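Local coordinates for protein thermophilic dibenzothiophene desulfurization enzyme C (Paenibacillus sp. A11-2, PDB 5XDC) that is a flavin-dependent monooxygenase that probably oxidises dibenzothiophene to its sulfoxide and then its sulfone, using reduced FMN and dioxygen, at residues Ala271-Ser276 and Arg371-Asp376; Ala303-Val308 and Thr349-Glu354. All coordinates share one frame; numbering follows the deposited sequence.

Contact 1: Ala271-Ser276 and Arg371-Asp376; sequences AHYSRS and RQFGFD. With SO4 (sulfate ion), chain L.
Two aromatic rings, Phe373 and Tyr273, carry the whole contact between the turn 371-376 and the last turns of helix 247-276. Arg371 NH2, at the start of the turn, forms a salt bridge with Asp203 of the second subunit. Phe373 follows, and a first torsion of 179° puts its ring trans to the backbone N and out toward the helix. There it forms an offset stack with Tyr273, centroids 4.6 Å apart and planes inclined by 28°. The overlap is partial: Tyr273 CD2 lies near the rim of one Phe373 face and comes 3.5 Å from Phe373 CZ, while Tyr273 CB is 3.7 Å from that same CZ. Gly374, with a positive phi of 77°, turns the chain so that Phe375 comes back beneath the ring. CB of Phe375 lies 3.6 Å above the opposite face of Phe373, toward its rim, giving the ring a neighbour on each face; the Phe375 ring goes on to meet Tyr360 edge-to-face. At the helix end, Arg275 NE makes a weak bond of 3.3 Å to O1 of a sulfate, probably from the crystallisation liquor; its contacts to sulfate O3 are less certain, because that oxygen sits too near His272. Tyr273 also touches Arg366, an FMN-binding residue, and the stack thus ties a helix end to an interhelical turn beside the flavin site in the helical C-terminal domain of an acyl-CoA dehydrogenase-like fold.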
ATOM      1  N   ALA B 271      -6.404 -20.946   3.203  1.00 14.12           N
ATOM      2  CA  ALA B 271      -6.990 -21.227   4.510  1.00 15.75           C
ATOM      3  C   ALA B 271      -6.926 -22.716   4.821  1.00 17.45           C
ATOM      4  O   ALA B 271      -6.571 -23.123   5.938  1.00 17.40           O
ATOM      5  CB  ALA B 271      -8.436 -20.732   4.549  1.00 16.80           C
ATOM      6  N   HIS B 272      -7.254 -23.544   3.830  1.00 18.80           N
ATOM      7  CA  HIS B 272      -7.168 -24.991   3.997  1.00 21.72           C
ATOM      8  C   HIS B 272      -5.759 -25.429   4.371  1.00 22.18           C
ATOM      9  O   HIS B 272      -5.578 -26.248   5.283  1.00 20.92           O
ATOM     10  CB  HIS B 272      -7.624 -25.681   2.714  1.00 23.59           C
ATOM     11  CG  HIS B 272      -7.537 -27.175   2.773  1.00 31.74           C
ATOM     12  ND1 HIS B 272      -6.429 -27.873   2.345  1.00 47.73           N
ATOM     13  CD2 HIS B 272      -8.415 -28.101   3.224  1.00 41.44           C
ATOM     14  CE1 HIS B 272      -6.629 -29.167   2.524  1.00 44.12           C
ATOM     15  NE2 HIS B 272      -7.827 -29.332   3.054  1.00 40.99           N
ATOM     16  N   TYR B 273      -4.748 -24.883   3.695  1.00 18.46           N
ATOM     17  CA  TYR B 273      -3.363 -25.202   4.019  1.00 17.11           C
ATOM     18  C   TYR B 273      -3.015 -24.758   5.432  1.00 24.42           C
ATOM     19  O   TYR B 273      -2.384 -25.499   6.191  1.00 24.45           O
ATOM     20  CB  TYR B 273      -2.416 -24.544   3.018  1.00 18.56           C
ATOM     21  CG  TYR B 273      -0.975 -24.881   3.287  1.00 18.63           C
ATOM     22  CD1 TYR B 273      -0.221 -24.144   4.189  1.00 19.94           C
ATOM     23  CD2 TYR B 273      -0.362 -25.948   2.631  1.00 20.89           C
ATOM     24  CE1 TYR B 273       1.094 -24.453   4.442  1.00 23.18           C
ATOM     25  CE2 TYR B 273       0.953 -26.272   2.881  1.00 23.86           C
ATOM     26  CZ  TYR B 273       1.677 -25.529   3.785  1.00 23.54           C
ATOM     27  OH  TYR B 273       2.987 -25.865   4.012  1.00 28.03           O
ATOM     28  N   SER B 274      -3.406 -23.536   5.796  1.00 19.20           N
ATOM     29  CA  SER B 274      -3.094 -23.019   7.121  1.00 23.17           C
ATOM     30  C   SER B 274      -3.683 -23.909   8.210  1.00 20.76           C
ATOM     31  O   SER B 274      -3.021 -24.205   9.212  1.00 21.38           O
ATOM     32  CB  SER B 274      -3.618 -21.587   7.250  1.00 15.19           C
ATOM     33  OG  SER B 274      -2.800 -20.669   6.538  1.00 16.70           O
ATOM     34  N   ARG B 275      -4.926 -24.346   8.031  1.00 17.94           N
ATOM     35  CA  ARG B 275      -5.574 -25.155   9.054  1.00 20.94           C
ATOM     36  C   ARG B 275      -4.895 -26.509   9.216  1.00 29.82           C
ATOM     37  O   ARG B 275      -4.864 -27.051  10.327  1.00 28.89           O
ATOM     38  CB  ARG B 275      -7.047 -25.342   8.722  1.00 18.21           C
ATOM     39  CG  ARG B 275      -7.883 -24.094   9.007  1.00 21.25           C
ATOM     40  CD  ARG B 275      -9.358 -24.341   8.852  1.00 21.92           C
ATOM     41  NE  ARG B 275      -9.717 -24.721   7.490  1.00 23.28           N
ATOM     42  CZ  ARG B 275     -10.196 -23.908   6.552  1.00 26.97           C
ATOM     43  NH1 ARG B 275     -10.398 -22.614   6.789  1.00 22.70           N
ATOM     44  NH2 ARG B 275     -10.466 -24.407   5.352  1.00 22.83           N
ATOM     45  N   SER B 276      -4.338 -27.066   8.142  1.00 23.75           N
ATOM     46  CA  SER B 276      -3.799 -28.419   8.203  1.00 21.69           C
ATOM     47  C   SER B 276      -2.284 -28.451   8.309  1.00 28.49           C
ATOM     48  O   SER B 276      -1.720 -29.530   8.500  1.00 30.49           O
ATOM     49  CB  SER B 276      -4.254 -29.227   6.980  1.00 34.03           C
ATOM     50  OG  SER B 276      -3.805 -28.628   5.779  1.00 40.70           O
ATOM     51  N   ARG B 371       7.144 -27.493  -4.071  1.00 21.59           N
ATOM     52  CA  ARG B 371       6.623 -27.054  -5.363  1.00 17.75           C
ATOM     53  C   ARG B 371       5.293 -27.724  -5.665  1.00 23.99           C
ATOM     54  O   ARG B 371       4.396 -27.102  -6.245  1.00 23.21           O
ATOM     55  CB  ARG B 371       7.629 -27.363  -6.476  1.00 23.19           C
ATOM     56  CG  ARG B 371       7.213 -26.916  -7.887  1.00 32.84           C
ATOM     57  CD  ARG B 371       8.165 -27.462  -8.971  1.00 27.21           C
ATOM     58  NE  ARG B 371       8.318 -28.915  -8.875  1.00 34.33           N
ATOM     59  CZ  ARG B 371       7.440 -29.806  -9.333  1.00 55.48           C
ATOM     60  NH1 ARG B 371       6.325 -29.415  -9.943  1.00 44.55           N
ATOM     61  NH2 ARG B 371       7.677 -31.104  -9.179  1.00 42.33           N
ATOM     62  N   GLN B 372       5.145 -28.992  -5.261  1.00 20.69           N
ATOM     63  CA  GLN B 372       3.961 -29.775  -5.606  1.00 23.33           C
ATOM     64  C   GLN B 372       2.680 -29.188  -5.024  1.00 23.29           C
ATOM     65  O   GLN B 372       1.595 -29.431  -5.560  1.00 23.22           O
ATOM     66  CB  GLN B 372       4.130 -31.218  -5.123  1.00 28.52           C
ATOM     67  N   PHE B 373       2.764 -28.449  -3.913  1.00 21.39           N
ATOM     68  CA  PHE B 373       1.575 -27.780  -3.396  1.00 19.62           C
ATOM     69  C   PHE B 373       0.880 -26.997  -4.513  1.00 18.64           C
ATOM     70  O   PHE B 373      -0.349 -27.043  -4.656  1.00 18.45           O
ATOM     71  CB  PHE B 373       1.983 -26.878  -2.225  1.00 21.57           C
ATOM     72  CG  PHE B 373       0.847 -26.091  -1.600  1.00 20.02           C
ATOM     73  CD1 PHE B 373      -0.455 -26.563  -1.613  1.00 22.47           C
ATOM     74  CD2 PHE B 373       1.102 -24.874  -0.991  1.00 19.53           C
ATOM     75  CE1 PHE B 373      -1.476 -25.825  -1.042  1.00 22.96           C
ATOM     76  CE2 PHE B 373       0.077 -24.139  -0.412  1.00 18.26           C
ATOM     77  CZ  PHE B 373      -1.207 -24.619  -0.442  1.00 20.86           C
ATOM     78  N   GLY B 374       1.659 -26.296  -5.332  1.00 18.06           N
ATOM     79  CA  GLY B 374       1.126 -25.699  -6.541  1.00 17.48           C
ATOM     80  C   GLY B 374       0.316 -24.439  -6.333  1.00 14.38           C
ATOM     81  O   GLY B 374      -0.431 -24.042  -7.232  1.00 15.89           O
ATOM     82  N   PHE B 375       0.461 -23.784  -5.188  1.00 14.42           N
ATOM     83  CA  PHE B 375      -0.367 -22.618  -4.887  1.00 13.03           C
ATOM     84  C   PHE B 375      -0.051 -21.450  -5.804  1.00 13.87           C
ATOM     85  O   PHE B 375      -0.916 -20.594  -6.037  1.00 13.60           O
ATOM     86  CB  PHE B 375      -0.169 -22.221  -3.422  1.00 16.04           C
ATOM     87  CG  PHE B 375      -1.033 -21.072  -2.984  1.00 14.30           C
ATOM     88  CD1 PHE B 375      -2.329 -21.291  -2.577  1.00 14.73           C
ATOM     89  CD2 PHE B 375      -0.538 -19.778  -2.982  1.00 14.64           C
ATOM     90  CE1 PHE B 375      -3.119 -20.248  -2.193  1.00 13.45           C
ATOM     91  CE2 PHE B 375      -1.336 -18.732  -2.583  1.00 11.53           C
ATOM     92  CZ  PHE B 375      -2.621 -18.974  -2.193  1.00 11.38           C
ATOM     93  N   ASP B 376       1.162 -21.409  -6.351  1.00 13.37           N
ATOM     94  CA  ASP B 376       1.561 -20.340  -7.248  1.00 12.32           C
ATOM     95  C   ASP B 376       0.717 -20.287  -8.511  1.00 11.42           C
ATOM     96  O   ASP B 376       0.785 -19.288  -9.218  1.00 12.38           O
ATOM     97  CB  ASP B 376       3.027 -20.505  -7.621  1.00 13.40           C
ATOM     98  CG  ASP B 376       3.296 -21.782  -8.347  1.00 13.58           C
ATOM     99  OD1 ASP B 376       3.097 -22.862  -7.754  1.00 15.84           O
ATOM    100  OD2 ASP B 376       3.737 -21.715  -9.515  1.00 16.43           O
TER
HETATM  101  S   SO4 L 503     -10.496 -28.137   6.180  1.00 57.57           S
HETATM  102  O1  SO4 L 503     -10.337 -27.975   7.622  1.00 61.52           O
HETATM  103  O2  SO4 L 503     -11.900 -28.065   5.792  1.00 49.31           O
HETATM  104  O3  SO4 L 503      -9.778 -27.061   5.507  1.00 55.06           O
HETATM  105  O4  SO4 L 503      -9.958 -29.437   5.787  1.00 80.38           O

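Contact 2: Ala303-Val308 and Thr349-Glu354; sequences AAQLQV and TRLVIE
The Gln305 and Leu351 side chains run alongside one another, pointing opposite ways, where helix 293-324 meets helix 331-363. With CG trans to the backbone N (chi1 174°), Leu351 presents CD1 to Gln305 and CD2 to Leu306. Its CD1 sits 3.9 Å from Gln305 CB and 4.0 Å from Gln305 NE2, so the aliphatic base and the amide end both border the methyl. The glutamine reaches straight out (chi2 178°), carrying OE1 to a water that donates to it at 2.9 Å. The same water donates to Glu354 OE1 at 2.8 Å, bridging the two helices; that carboxylate also pairs with Arg358. Joined here are two successive antiparallel helices of the C-terminal helical bundle of the acyl-CoA dehydrogenase fold. Leu306 adds to the apolar packing: its side chain lies roughly perpendicular to that of Leu351, Leu306 CD1 is 4.1 Å from Leu351 CD2, and this CD2 presses against the backbone, 3.7 Å from Leu306 CA. An alanine in place of Leu351 would remove both methyls and would probably open a gap between the helices, leaving Gln305 and Leu306 without their apolar partner. Gln307, whose CB is directed away from 349-354, folds back so that NE2 donates to Ala303 O at 3.2 Å, and its OE1 accepts from Gln340 of a third subunit.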
ATOM      1  N   ALA B 303      -9.919 -11.180   3.039  1.00 14.37           N
ATOM      2  CA  ALA B 303     -11.315 -11.612   3.032  1.00 15.18           C
ATOM      3  C   ALA B 303     -12.266 -10.417   3.044  1.00 12.87           C
ATOM      4  O   ALA B 303     -13.295 -10.427   2.362  1.00 13.13           O
ATOM      5  CB  ALA B 303     -11.582 -12.531   4.220  1.00 13.75           C
ATOM      6  N   ALA B 304     -11.936  -9.375   3.810  1.00 12.71           N
ATOM      7  CA  ALA B 304     -12.790  -8.188   3.849  1.00 14.09           C
ATOM      8  C   ALA B 304     -12.855  -7.514   2.486  1.00 13.33           C
ATOM      9  O   ALA B 304     -13.940  -7.174   1.994  1.00 13.28           O
ATOM     10  CB  ALA B 304     -12.264  -7.208   4.893  1.00 15.40           C
ATOM     11  N   GLN B 305     -11.691  -7.260   1.882  1.00 12.50           N
ATOM     12  CA  GLN B 305     -11.678  -6.668   0.551  1.00 14.36           C
ATOM     13  C   GLN B 305     -12.438  -7.535  -0.446  1.00 14.15           C
ATOM     14  O   GLN B 305     -13.168  -7.010  -1.292  1.00 12.01           O
ATOM     15  CB  GLN B 305     -10.245  -6.448   0.084  1.00 16.66           C
ATOM     16  CG  GLN B 305      -9.509  -5.410   0.882  1.00 16.92           C
ATOM     17  CD  GLN B 305      -8.079  -5.257   0.413  1.00 28.74           C
ATOM     18  OE1 GLN B 305      -7.146  -5.523   1.156  1.00 36.27           O
ATOM     19  NE2 GLN B 305      -7.905  -4.847  -0.838  1.00 39.80           N
ATOM     20  N   LEU B 306     -12.278  -8.862  -0.365  1.00 12.62           N
ATOM     21  CA  LEU B 306     -13.007  -9.752  -1.274  1.00 13.74           C
ATOM     22  C   LEU B 306     -14.517  -9.614  -1.110  1.00 14.28           C
ATOM     23  O   LEU B 306     -15.249  -9.541  -2.106  1.00 15.83           O
ATOM     24  CB  LEU B 306     -12.591 -11.200  -1.053  1.00 13.11           C
ATOM     25  CG  LEU B 306     -13.289 -12.220  -1.955  1.00 11.98           C
ATOM     26  CD1 LEU B 306     -12.974 -11.994  -3.416  1.00 18.10           C
ATOM     27  CD2 LEU B 306     -12.885 -13.599  -1.532  1.00 14.81           C
ATOM     28  N   GLN B 307     -15.007  -9.583   0.137  1.00 13.59           N
ATOM     29  CA  GLN B 307     -16.445  -9.447   0.358  1.00 13.91           C
ATOM     30  C   GLN B 307     -16.964  -8.190  -0.312  1.00 13.80           C
ATOM     31  O   GLN B 307     -17.983  -8.215  -1.008  1.00 14.23           O
ATOM     32  CB  GLN B 307     -16.782  -9.386   1.850  1.00 15.83           C
ATOM     33  CG  GLN B 307     -16.352 -10.545   2.730  1.00 17.15           C
ATOM     34  CD  GLN B 307     -16.606 -11.917   2.148  1.00 27.89           C
ATOM     35  OE1 GLN B 307     -17.757 -12.331   1.972  1.00 27.92           O
ATOM     36  NE2 GLN B 307     -15.527 -12.655   1.889  1.00 26.26           N
ATOM     37  N   VAL B 308     -16.278  -7.069  -0.101  1.00 12.46           N
ATOM     38  CA  VAL B 308     -16.774  -5.809  -0.632  1.00 12.97           C
ATOM     39  C   VAL B 308     -16.712  -5.813  -2.153  1.00 16.43           C
ATOM     40  O   VAL B 308     -17.652  -5.370  -2.825  1.00 16.25           O
ATOM     41  CB  VAL B 308     -15.992  -4.631  -0.027  1.00 10.48           C
ATOM     42  CG1 VAL B 308     -16.422  -3.319  -0.668  1.00 12.68           C
ATOM     43  CG2 VAL B 308     -16.194  -4.563   1.482  1.00 14.20           C
ATOM     44  N   THR B 349      -8.445  -6.369  -9.748  1.00 10.43           N
ATOM     45  CA  THR B 349      -7.077  -6.573 -10.217  1.00 11.34           C
ATOM     46  C   THR B 349      -6.090  -6.393  -9.072  1.00 12.56           C
ATOM     47  O   THR B 349      -5.264  -7.271  -8.809  1.00 13.87           O
ATOM     48  CB  THR B 349      -6.753  -5.599 -11.353  1.00 13.18           C
ATOM     49  OG1 THR B 349      -7.562  -5.892 -12.506  1.00 12.63           O
ATOM     50  CG2 THR B 349      -5.271  -5.685 -11.756  1.00 12.81           C
ATOM     51  N   ARG B 350      -6.160  -5.256  -8.383  1.00 11.71           N
ATOM     52  CA  ARG B 350      -5.245  -5.021  -7.269  1.00 12.35           C
ATOM     53  C   ARG B 350      -5.391  -6.104  -6.220  1.00 13.66           C
ATOM     54  O   ARG B 350      -4.390  -6.611  -5.688  1.00 15.47           O
ATOM     55  CB  ARG B 350      -5.504  -3.648  -6.644  1.00 15.43           C
ATOM     56  CG  ARG B 350      -5.310  -2.466  -7.594  1.00 39.67           C
ATOM     57  CD  ARG B 350      -3.941  -2.486  -8.246  1.00 58.43           C
ATOM     58  NE  ARG B 350      -3.595  -1.214  -8.877  1.00 46.16           N
ATOM     59  CZ  ARG B 350      -2.666  -1.086  -9.819  1.00 46.67           C
ATOM     60  NH1 ARG B 350      -2.002  -2.154 -10.243  1.00 37.84           N
ATOM     61  NH2 ARG B 350      -2.398   0.110 -10.335  1.00 47.23           N
ATOM     62  N   LEU B 351      -6.634  -6.501  -5.933  1.00 12.12           N
ATOM     63  CA  LEU B 351      -6.874  -7.491  -4.891  1.00 12.18           C
ATOM     64  C   LEU B 351      -6.238  -8.829  -5.248  1.00 15.16           C
ATOM     65  O   LEU B 351      -5.498  -9.412  -4.447  1.00 12.19           O
ATOM     66  CB  LEU B 351      -8.384  -7.661  -4.657  1.00 13.12           C
ATOM     67  CG  LEU B 351      -8.719  -8.790  -3.688  1.00 16.36           C
ATOM     68  CD1 LEU B 351      -8.075  -8.527  -2.338  1.00 16.48           C
ATOM     69  CD2 LEU B 351     -10.237  -8.960  -3.569  1.00 19.21           C
ATOM     70  N   VAL B 352      -6.512  -9.341  -6.448  1.00 11.44           N
ATOM     71  CA  VAL B 352      -6.061 -10.693  -6.754  1.00 11.46           C
ATOM     72  C   VAL B 352      -4.543 -10.737  -6.866  1.00 11.75           C
ATOM     73  O   VAL B 352      -3.916 -11.716  -6.454  1.00 11.81           O
ATOM     74  CB  VAL B 352      -6.753 -11.249  -8.017  1.00 12.06           C
ATOM     75  CG1 VAL B 352      -6.272 -10.580  -9.295  1.00 10.91           C
ATOM     76  CG2 VAL B 352      -6.533 -12.759  -8.095  1.00 14.49           C
ATOM     77  N   ILE B 353      -3.923  -9.676  -7.395  1.00 11.84           N
ATOM     78  CA  ILE B 353      -2.471  -9.685  -7.559  1.00 11.06           C
ATOM     79  C   ILE B 353      -1.776  -9.622  -6.196  1.00 12.55           C
ATOM     80  O   ILE B 353      -0.775 -10.313  -5.968  1.00 12.71           O
ATOM     81  CB  ILE B 353      -2.032  -8.537  -8.492  1.00 13.11           C
ATOM     82  CG1 ILE B 353      -2.522  -8.773  -9.933  1.00 13.92           C
ATOM     83  CG2 ILE B 353      -0.511  -8.348  -8.484  1.00 17.15           C
ATOM     84  CD1 ILE B 353      -2.031 -10.064 -10.583  1.00 14.29           C
ATOM     85  N   GLU B 354      -2.308  -8.824  -5.261  1.00 12.85           N
ATOM     86  CA  GLU B 354      -1.728  -8.743  -3.917  1.00 13.10           C
ATOM     87  C   GLU B 354      -1.936 -10.042  -3.154  1.00 12.39           C
ATOM     88  O   GLU B 354      -1.002 -10.587  -2.558  1.00 14.43           O
ATOM     89  CB  GLU B 354      -2.355  -7.578  -3.135  1.00 11.02           C
ATOM     90  CG  GLU B 354      -1.988  -6.226  -3.656  1.00 18.81           C
ATOM     91  CD  GLU B 354      -2.606  -5.089  -2.848  1.00 47.89           C
ATOM     92  OE1 GLU B 354      -3.345  -5.370  -1.878  1.00 34.03           O
ATOM     93  OE2 GLU B 354      -2.349  -3.911  -3.187  1.00 46.01           O
TER
HETATM   94  O   HOH W   1      -4.342  -4.772   0.649  1.00 33.28           O

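Contacts 1 and 2 fall in the same half of the subunit, their centres 19 Å apart and their nearest atoms about 8 Å apart, without touching. Two long helices connect them. Helix 247-276 ends in contact 1 and, further back, places Arg264 against Leu306 of contact 2; helix 331-363 supplies Leu351 to contact 2 and, at its end, Met363 to the aromatic cluster of contact 1. Contact 1 borders the flavin site, the Tyr273 side chain being about 3 Å from that of the FMN-binding Arg366, although no FMN is bound to this chain; a bound indole lies about 11 Å from the same tyrosine side chain. Contact 2 is remote from the known binding residues. Both reach the second subunit, contact 2 through an Arg350 salt bridge to its Glu361.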